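Local coordinates for GGDEF family protein (Vibrio cholerae, PDB 5GZS), which is a diguanylate cyclase, expected to make cyclic di-GMP, whose periplasmic portion binds arginine and probably senses it to control the enzyme, at residues Ser307-Ala313 / Ser407-Ile413. Numbering follows the deposited sequence.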
loop_
_atom_site.group_PDB
_atom_site.type_symbol
_atom_site.label_atom_id
_atom_site.label_comp_id
_atom_site.label_asym_id
_atom_site.label_seq_id
_atom_site.Cartn_x
_atom_site.Cartn_y
_atom_site.Cartn_z
ATOM N N SER A 307 -12.495 9.828 5.502
ATOM C CA SER A 307 -12.795 9.053 4.288
ATOM C C SER A 307 -13.349 7.676 4.634
ATOM O O SER A 307 -13.100 7.179 5.713
ATOM C CB SER A 307 -11.552 8.897 3.419
ATOM O OG SER A 307 -10.814 10.101 3.392
ATOM N N TYR A 308 -14.104 7.065 3.723
ATOM C CA TYR A 308 -14.601 5.706 3.947
ATOM C C TYR A 308 -14.406 4.838 2.715
ATOM O O TYR A 308 -14.753 3.657 2.709
ATOM C CB TYR A 308 -16.078 5.718 4.358
ATOM C CG TYR A 308 -17.053 6.271 3.336
ATOM C CD1 TYR A 308 -17.633 5.443 2.378
ATOM C CD2 TYR A 308 -17.409 7.614 3.339
ATOM C CE1 TYR A 308 -18.528 5.940 1.445
ATOM C CE2 TYR A 308 -18.311 8.121 2.410
ATOM C CZ TYR A 308 -18.861 7.277 1.467
ATOM O OH TYR A 308 -19.754 7.777 0.545
ATOM N N TYR A 309 -13.863 5.438 1.666
ATOM C CA TYR A 309 -13.547 4.704 0.454
ATOM C C TYR A 309 -12.432 5.428 -0.288
ATOM O O TYR A 309 -12.268 6.652 -0.147
ATOM C CB TYR A 309 -14.780 4.544 -0.441
ATOM C CG TYR A 309 -14.490 3.730 -1.669
ATOM C CD1 TYR A 309 -14.310 2.364 -1.588
ATOM C CD2 TYR A 309 -14.361 4.339 -2.907
ATOM C CE1 TYR A 309 -14.015 1.616 -2.719
ATOM C CE2 TYR A 309 -14.072 3.606 -4.040
ATOM C CZ TYR A 309 -13.898 2.249 -3.941
ATOM O OH TYR A 309 -13.607 1.531 -5.076
ATOM N N HIS A 310 -11.649 4.680 -1.061
ATOM C CA HIS A 310 -10.552 5.300 -1.801
ATOM C C HIS A 310 -10.499 4.854 -3.243
ATOM O O HIS A 310 -9.815 3.884 -3.573
ATOM C CB HIS A 310 -9.240 5.004 -1.121
ATOM C CG HIS A 310 -9.260 5.316 0.332
ATOM N ND1 HIS A 310 -8.865 6.539 0.833
ATOM C CD2 HIS A 310 -9.651 4.574 1.397
ATOM C CE1 HIS A 310 -8.989 6.528 2.150
ATOM N NE2 HIS A 310 -9.463 5.348 2.515
ATOM N N PRO A 311 -11.219 5.583 -4.105
ATOM C CA PRO A 311 -11.367 5.275 -5.525
ATOM C C PRO A 311 -10.048 5.292 -6.240
ATOM O O PRO A 311 -9.137 6.036 -5.850
ATOM C CB PRO A 311 -12.268 6.397 -6.038
ATOM C CG PRO A 311 -12.921 6.959 -4.819
ATOM C CD PRO A 311 -11.935 6.816 -3.740
ATOM N N GLN A 312 -9.978 4.479 -7.290
ATOM C CA GLN A 312 -8.801 4.347 -8.135
ATOM C C GLN A 312 -8.967 5.078 -9.471
ATOM O O GLN A 312 -9.705 4.622 -10.347
ATOM C CB GLN A 312 -8.530 2.870 -8.368
ATOM C CG GLN A 312 -8.355 2.104 -7.085
ATOM C CD GLN A 312 -7.178 2.620 -6.289
ATOM O OE1 GLN A 312 -6.061 2.744 -6.809
ATOM N NE2 GLN A 312 -7.421 2.945 -5.021
ATOM N N ALA A 313 -8.297 6.214 -9.637
ATOM C CA ALA A 313 -8.406 6.936 -10.908
ATOM C C ALA A 313 -7.661 6.203 -11.994
ATOM O O ALA A 313 -6.474 5.878 -11.843
ATOM C CB ALA A 313 -7.877 8.350 -10.792
ATOM N N SER A 407 -3.885 2.495 -12.212
ATOM C CA SER A 407 -4.319 3.438 -11.197
ATOM C C SER A 407 -3.230 4.458 -11.065
ATOM O O SER A 407 -2.196 4.187 -10.470
ATOM C CB SER A 407 -4.569 2.771 -9.850
ATOM O OG SER A 407 -5.684 1.901 -9.906
ATOM N N PHE A 408 -3.446 5.622 -11.651
ATOM C CA PHE A 408 -2.468 6.681 -11.579
ATOM C C PHE A 408 -2.705 7.572 -10.378
ATOM O O PHE A 408 -1.918 8.482 -10.137
ATOM C CB PHE A 408 -2.492 7.516 -12.856
ATOM C CG PHE A 408 -3.770 8.274 -13.063
ATOM C CD1 PHE A 408 -4.878 7.656 -13.636
ATOM C CD2 PHE A 408 -3.862 9.599 -12.691
ATOM C CE1 PHE A 408 -6.050 8.343 -13.831
ATOM C CE2 PHE A 408 -5.031 10.307 -12.881
ATOM C CZ PHE A 408 -6.133 9.677 -13.459
ATOM N N TYR A 409 -3.787 7.320 -9.638
ATOM C CA TYR A 409 -4.085 8.076 -8.406
ATOM C C TYR A 409 -5.154 7.440 -7.505
ATOM O O TYR A 409 -6.171 6.924 -7.976
ATOM C CB TYR A 409 -4.518 9.498 -8.745
ATOM C CG TYR A 409 -4.385 10.465 -7.591
ATOM C CD1 TYR A 409 -3.198 11.153 -7.377
ATOM C CD2 TYR A 409 -5.454 10.704 -6.721
ATOM C CE1 TYR A 409 -3.068 12.051 -6.326
ATOM C CE2 TYR A 409 -5.335 11.602 -5.653
ATOM C CZ TYR A 409 -4.131 12.270 -5.464
ATOM O OH TYR A 409 -3.975 13.162 -4.421
ATOM N N GLN A 410 -4.913 7.491 -6.199
ATOM C CA GLN A 410 -5.913 7.093 -5.230
ATOM C C GLN A 410 -6.408 8.308 -4.423
ATOM O O GLN A 410 -5.621 8.971 -3.739
ATOM C CB GLN A 410 -5.357 6.025 -4.293
ATOM C CG GLN A 410 -6.399 5.527 -3.294
ATOM C CD GLN A 410 -5.919 4.346 -2.478
ATOM O OE1 GLN A 410 -5.735 3.235 -3.000
ATOM N NE2 GLN A 410 -5.703 4.580 -1.182
ATOM N N TYR A 411 -7.707 8.600 -4.499
ATOM C CA TYR A 411 -8.267 9.735 -3.765
ATOM C C TYR A 411 -9.303 9.309 -2.714
ATOM O O TYR A 411 -9.468 8.119 -2.420
ATOM C CB TYR A 411 -8.865 10.763 -4.741
ATOM C CG TYR A 411 -10.013 10.294 -5.613
ATOM C CD1 TYR A 411 -9.781 9.539 -6.752
ATOM C CD2 TYR A 411 -11.333 10.637 -5.319
ATOM C CE1 TYR A 411 -10.830 9.119 -7.562
ATOM C CE2 TYR A 411 -12.381 10.215 -6.126
ATOM C CZ TYR A 411 -12.120 9.464 -7.247
ATOM O OH TYR A 411 -13.141 9.037 -8.056
ATOM N N ASP A 412 -9.994 10.284 -2.137
ATOM C CA ASP A 412 -10.834 10.026 -0.970
ATOM C C ASP A 412 -12.312 10.319 -1.161
ATOM O O ASP A 412 -12.703 11.308 -1.766
ATOM C CB ASP A 412 -10.315 10.836 0.215
ATOM C CG ASP A 412 -8.957 10.353 0.692
ATOM O OD1 ASP A 412 -8.827 9.140 0.963
ATOM O OD2 ASP A 412 -8.019 11.178 0.770
ATOM N N ILE A 413 -13.143 9.450 -0.620
ATOM C CA ILE A 413 -14.562 9.711 -0.584
ATOM C C ILE A 413 -14.963 9.866 0.889
ATOM O O ILE A 413 -14.564 9.057 1.736
ATOM C CB ILE A 413 -15.334 8.586 -1.293
ATOM C CG1 ILE A 413 -15.284 8.799 -2.803
ATOM C CG2 ILE A 413 -16.773 8.518 -0.852
ATOM C CD1 ILE A 413 -16.099 7.778 -3.570
#
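Pro311 lies across one face of the Tyr411 ring, its CB 3.7 Å from the ring centroid in a CH-pi contact, and shows how two linking segments can share one apolar side. The torsion of Tyr411, with CG between the backbone N and the carbonyl carbon (chi1 62°), turns that ring face to the proline. Pro311 CG also meets Ile413 CD1 at 3.5 Å, while the other branch, Ile413 CG2, meets Tyr308 CZ obliquely at 3.4 Å; the Tyr308 hydroxyl is held by Ser249. Farther along, Ala313 CB rests over a face of the Phe408 ring.

The two chains run antiparallel between the two sheets of the second solute-binding module, consistent with the two-stranded hinge of a periplasmic-binding-protein fold, linking the sheet that holds 303-304 and 414-417 to the one that holds 312-318 and 399-410. Backbone bonds recur along it, among them Tyr308 N to Ile413 O (2.9 Å) and Ala313 N to Tyr409 O (2.8 Å).

The other side is polar and more exposed. Gln312, bent at chi2 (-61°), turns its NE2 to Gln410 OE1 at 2.6 Å and to His310 O at 3.0 Å, with the two side-chain amides nearly perpendicular. Gln312 OE1 receives a weak hydrogen bond from Ser407 OG, 3.2 Å away.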